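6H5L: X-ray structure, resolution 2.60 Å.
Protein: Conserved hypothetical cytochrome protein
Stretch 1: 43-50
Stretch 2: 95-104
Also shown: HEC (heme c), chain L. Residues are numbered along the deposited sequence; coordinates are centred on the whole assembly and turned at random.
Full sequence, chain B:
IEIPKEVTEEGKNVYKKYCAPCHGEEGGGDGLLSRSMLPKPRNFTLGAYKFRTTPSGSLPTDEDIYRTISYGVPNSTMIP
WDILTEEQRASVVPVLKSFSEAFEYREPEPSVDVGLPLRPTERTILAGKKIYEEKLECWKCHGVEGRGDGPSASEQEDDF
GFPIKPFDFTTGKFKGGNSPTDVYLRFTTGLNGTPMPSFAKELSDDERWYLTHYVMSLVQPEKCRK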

# COMPACT_ATOMS: atom_id res chain seq x y z
N ASN B 43 -41.80 -0.07 33.00
CA ASN B 43 -42.75 0.14 34.09
C ASN B 43 -44.14 -0.17 33.54
O ASN B 43 -44.75 0.66 32.86
CB ASN B 43 -42.64 1.56 34.63
CG ASN B 43 -43.52 1.79 35.85
OD1 ASN B 43 -44.38 0.98 36.19
ND2 ASN B 43 -43.32 2.93 36.51
N PHE B 44 -44.64 -1.37 33.83
CA PHE B 44 -45.92 -1.82 33.29
C PHE B 44 -47.11 -1.07 33.86
O PHE B 44 -48.21 -1.16 33.30
CB PHE B 44 -46.09 -3.32 33.56
CG PHE B 44 -45.05 -4.18 32.90
CD1 PHE B 44 -44.72 -4.00 31.57
CD2 PHE B 44 -44.39 -5.16 33.62
CE1 PHE B 44 -43.76 -4.79 30.96
CE2 PHE B 44 -43.43 -5.95 33.02
CZ PHE B 44 -43.11 -5.76 31.69
N THR B 45 -46.93 -0.33 34.96
CA THR B 45 -48.06 0.31 35.63
C THR B 45 -48.65 1.46 34.83
O THR B 45 -49.79 1.86 35.10
CB THR B 45 -47.65 0.81 37.02
OG1 THR B 45 -46.74 1.91 36.87
CG2 THR B 45 -46.97 -0.30 37.81
N LEU B 46 -47.92 1.99 33.86
CA LEU B 46 -48.40 3.11 33.05
C LEU B 46 -49.27 2.66 31.88
O LEU B 46 -49.94 3.50 31.27
CB LEU B 46 -47.22 3.93 32.53
CG LEU B 46 -47.52 5.39 32.15
CD1 LEU B 46 -47.91 6.18 33.38
CD2 LEU B 46 -46.34 6.03 31.44
N GLY B 47 -49.28 1.37 31.56
CA GLY B 47 -50.01 0.92 30.39
C GLY B 47 -49.45 1.41 29.07
O GLY B 47 -50.17 1.42 28.07
N ALA B 48 -48.19 1.83 29.05
CA ALA B 48 -47.54 2.37 27.86
C ALA B 48 -46.55 1.33 27.33
O ALA B 48 -45.52 1.08 27.96
CB ALA B 48 -46.83 3.69 28.16
N TYR B 49 -46.88 0.73 26.19
CA TYR B 49 -46.05 -0.28 25.56
C TYR B 49 -45.49 0.27 24.25
O TYR B 49 -46.24 0.82 23.44
CB TYR B 49 -46.84 -1.57 25.31
CG TYR B 49 -47.14 -2.36 26.57
CD1 TYR B 49 -47.99 -1.86 27.55
CD2 TYR B 49 -46.58 -3.61 26.77
CE1 TYR B 49 -48.27 -2.58 28.69
CE2 TYR B 49 -46.85 -4.34 27.92
CZ TYR B 49 -47.70 -3.82 28.87
OH TYR B 49 -47.97 -4.54 30.01
N LYS B 50 -44.18 0.11 24.06
CA LYS B 50 -43.54 0.67 22.87
C LYS B 50 -43.99 -0.03 21.60
O LYS B 50 -44.13 0.61 20.55
CB LYS B 50 -42.02 0.59 23.00
CG LYS B 50 -41.40 1.51 24.02
CD LYS B 50 -39.88 1.46 23.92
CE LYS B 50 -39.19 2.27 25.00
NZ LYS B 50 -37.71 2.16 24.90
N VAL B 95 -50.90 -10.98 34.09
CA VAL B 95 -50.16 -10.43 35.22
C VAL B 95 -49.62 -9.05 34.87
O VAL B 95 -49.73 -8.10 35.66
CB VAL B 95 -49.03 -11.38 35.64
CG1 VAL B 95 -48.32 -10.85 36.87
CG2 VAL B 95 -49.58 -12.78 35.90
N LEU B 96 -49.03 -8.91 33.68
CA LEU B 96 -48.58 -7.61 33.22
C LEU B 96 -49.74 -6.65 33.03
O LEU B 96 -49.61 -5.44 33.28
CB LEU B 96 -47.79 -7.76 31.91
CG LEU B 96 -46.28 -7.99 31.99
CD1 LEU B 96 -45.94 -9.26 32.76
CD2 LEU B 96 -45.67 -8.03 30.60
N LYS B 97 -50.89 -7.16 32.59
CA LYS B 97 -52.06 -6.30 32.39
C LYS B 97 -52.63 -5.82 33.72
O LYS B 97 -53.16 -4.70 33.79
CB LYS B 97 -53.14 -7.05 31.60
CG LYS B 97 -52.70 -7.49 30.21
CD LYS B 97 -53.82 -8.20 29.47
CE LYS B 97 -54.94 -7.24 29.09
NZ LYS B 97 -56.04 -7.92 28.37
N SER B 98 -52.52 -6.63 34.78
CA SER B 98 -53.07 -6.25 36.08
C SER B 98 -52.29 -5.14 36.75
O SER B 98 -52.75 -4.61 37.77
CB SER B 98 -53.12 -7.47 37.00
OG SER B 98 -51.83 -7.84 37.44
N PHE B 99 -51.13 -4.76 36.22
CA PHE B 99 -50.32 -3.71 36.83
C PHE B 99 -50.84 -2.31 36.52
O PHE B 99 -50.47 -1.36 37.22
CB PHE B 99 -48.87 -3.83 36.38
CG PHE B 99 -48.18 -5.09 36.85
CD1 PHE B 99 -48.42 -5.59 38.12
CD2 PHE B 99 -47.30 -5.76 36.02
CE1 PHE B 99 -47.79 -6.75 38.55
CE2 PHE B 99 -46.67 -6.92 36.45
CZ PHE B 99 -46.92 -7.41 37.71
N SER B 100 -51.68 -2.16 35.50
CA SER B 100 -52.17 -0.86 35.07
C SER B 100 -53.69 -0.86 35.07
O SER B 100 -54.31 -1.75 34.48
CB SER B 100 -51.63 -0.50 33.67
OG SER B 100 -52.14 0.74 33.24
N GLU B 101 -54.27 0.15 35.72
CA GLU B 101 -55.73 0.28 35.74
C GLU B 101 -56.29 0.51 34.35
O GLU B 101 -57.46 0.20 34.09
CB GLU B 101 -56.14 1.42 36.67
CG GLU B 101 -55.75 1.20 38.13
CD GLU B 101 -56.71 0.27 38.85
OE1 GLU B 101 -57.93 0.40 38.65
OE2 GLU B 101 -56.23 -0.60 39.62
N ALA B 102 -55.48 1.06 33.44
CA ALA B 102 -55.97 1.37 32.10
C ALA B 102 -56.49 0.13 31.37
O ALA B 102 -57.40 0.23 30.54
CB ALA B 102 -54.86 2.04 31.28
N PHE B 103 -55.93 -1.05 31.67
CA PHE B 103 -56.40 -2.27 31.03
C PHE B 103 -57.80 -2.65 31.48
O PHE B 103 -58.52 -3.33 30.73
CB PHE B 103 -55.43 -3.43 31.31
CG PHE B 103 -54.24 -3.45 30.41
CD1 PHE B 103 -54.38 -3.80 29.08
CD2 PHE B 103 -52.98 -3.15 30.89
CE1 PHE B 103 -53.28 -3.83 28.23
CE2 PHE B 103 -51.87 -3.18 30.05
CZ PHE B 103 -52.03 -3.52 28.72
N GLU B 104 -58.21 -2.22 32.67
CA GLU B 104 -59.52 -2.59 33.20
C GLU B 104 -60.64 -1.67 32.73
O GLU B 104 -61.81 -2.07 32.75
CB GLU B 104 -59.49 -2.59 34.73
CG GLU B 104 -60.64 -3.36 35.37
CD GLU B 104 -60.84 -3.01 36.83
OE1 GLU B 104 -60.08 -2.17 37.35
OE2 GLU B 104 -61.75 -3.58 37.46
FE HEC L . -38.72 -7.44 30.28
CHA HEC L . -39.25 -4.65 28.36
CHB HEC L . -41.90 -8.55 29.51
CHC HEC L . -38.25 -10.23 32.25
CHD HEC L . -35.59 -6.32 31.17
NA HEC L . -40.28 -6.74 29.15
C1A HEC L . -40.29 -5.56 28.44
C2A HEC L . -41.57 -5.41 27.77
C3A HEC L . -42.31 -6.49 28.10
C4A HEC L . -41.51 -7.34 28.96
CMA HEC L . -43.75 -6.87 27.68
CAA HEC L . -41.86 -4.15 26.91
CBA HEC L . -43.04 -4.15 25.94
CGA HEC L . -43.14 -2.81 25.27
O1A HEC L . -42.59 -1.82 25.83
O2A HEC L . -43.76 -2.72 24.19
NB HEC L . -39.86 -9.07 30.80
C1B HEC L . -41.14 -9.35 30.34
C2B HEC L . -41.54 -10.63 30.89
C3B HEC L . -40.54 -11.09 31.65
C4B HEC L . -39.46 -10.12 31.60
CMB HEC L . -42.90 -11.32 30.64
CAB HEC L . -40.49 -12.42 32.43
CBB HEC L . -40.41 -13.63 31.47
NC HEC L . -37.21 -8.14 31.49
C1C HEC L . -37.22 -9.32 32.21
C2C HEC L . -35.90 -9.50 32.78
C3C HEC L . -35.22 -8.36 32.60
C4C HEC L . -35.99 -7.52 31.71
CMC HEC L . -35.55 -10.61 33.81
CAC HEC L . -33.80 -8.04 33.11
CBC HEC L . -32.76 -8.96 32.42
ND HEC L . -37.60 -5.75 29.84
C1D HEC L . -36.31 -5.50 30.32
C2D HEC L . -35.85 -4.24 29.79
C3D HEC L . -37.00 -3.72 28.91
C4D HEC L . -38.04 -4.73 29.00
CMD HEC L . -34.49 -3.56 30.05
CAD HEC L . -37.06 -2.42 28.09
CBD HEC L . -36.32 -2.61 26.78
CGD HEC L . -36.33 -1.32 26.00
O1D HEC L . -37.43 -0.77 25.76
O2D HEC L . -35.23 -0.84 25.62

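Stretch 2 leaves a helix, passes through a turn and enters another helix, packing against the 3-10 segment and following loop of stretch 1; 420 Å² is buried, both sides summed, largely by apolar side chains. Val95 does not reach stretch 1, but its carbonyl O accepts from Ser98 OG at 2.8 Å. Leu96 (chi1 m, chi2 p) points toward stretch 1 and covers one face of the Phe44 ring: its CG lies 3.8 Å from the ring centroid, 15° off the normal, and its CD2 is 3.6 Å from Phe44 CZ. The branched aliphatic end suits this flat aromatic surface. Leu96 CB also meets Tyr49 OH at 3.7 Å, and Leu96 CD2 lies 3.7 Å from the heme methyl CMA, while the edge of the Phe44 ring faces the heme, CZ to C4A 3.5 Å, so protein and cofactor share one apolar cluster. Lys97 points away and opens the type I turn that ends at Ser100. Within it, Phe99 presents its ring edge to Phe44, CD2 to CB 3.7 Å, and its carbonyl O receives a CA-H...O contact from Thr45 CA at 3.3 Å. Ser100 is the polar centre of the contact, where the CA atoms of Thr45 and Ser100 approach to 4.3 Å. With chi1 t, its OG donates a weak hydrogen bond to Thr45 O at 3.2 Å and accepts a weak capping bond from Ala102 N at 3.4 Å, so one small hydroxyl serves both stretches. Gly47 fits beside it: its phi of 66° favours glycine, and a CB would sit 2.9 Å from Ser100 OG, a clash. Glu101 stays exposed and makes no contact across. Phe103 starts sideways, but its ring end swings nearer, bringing the edge to Tyr49, CZ to CE1 3.9 Å. Beyond it, Glu104 is out of reach.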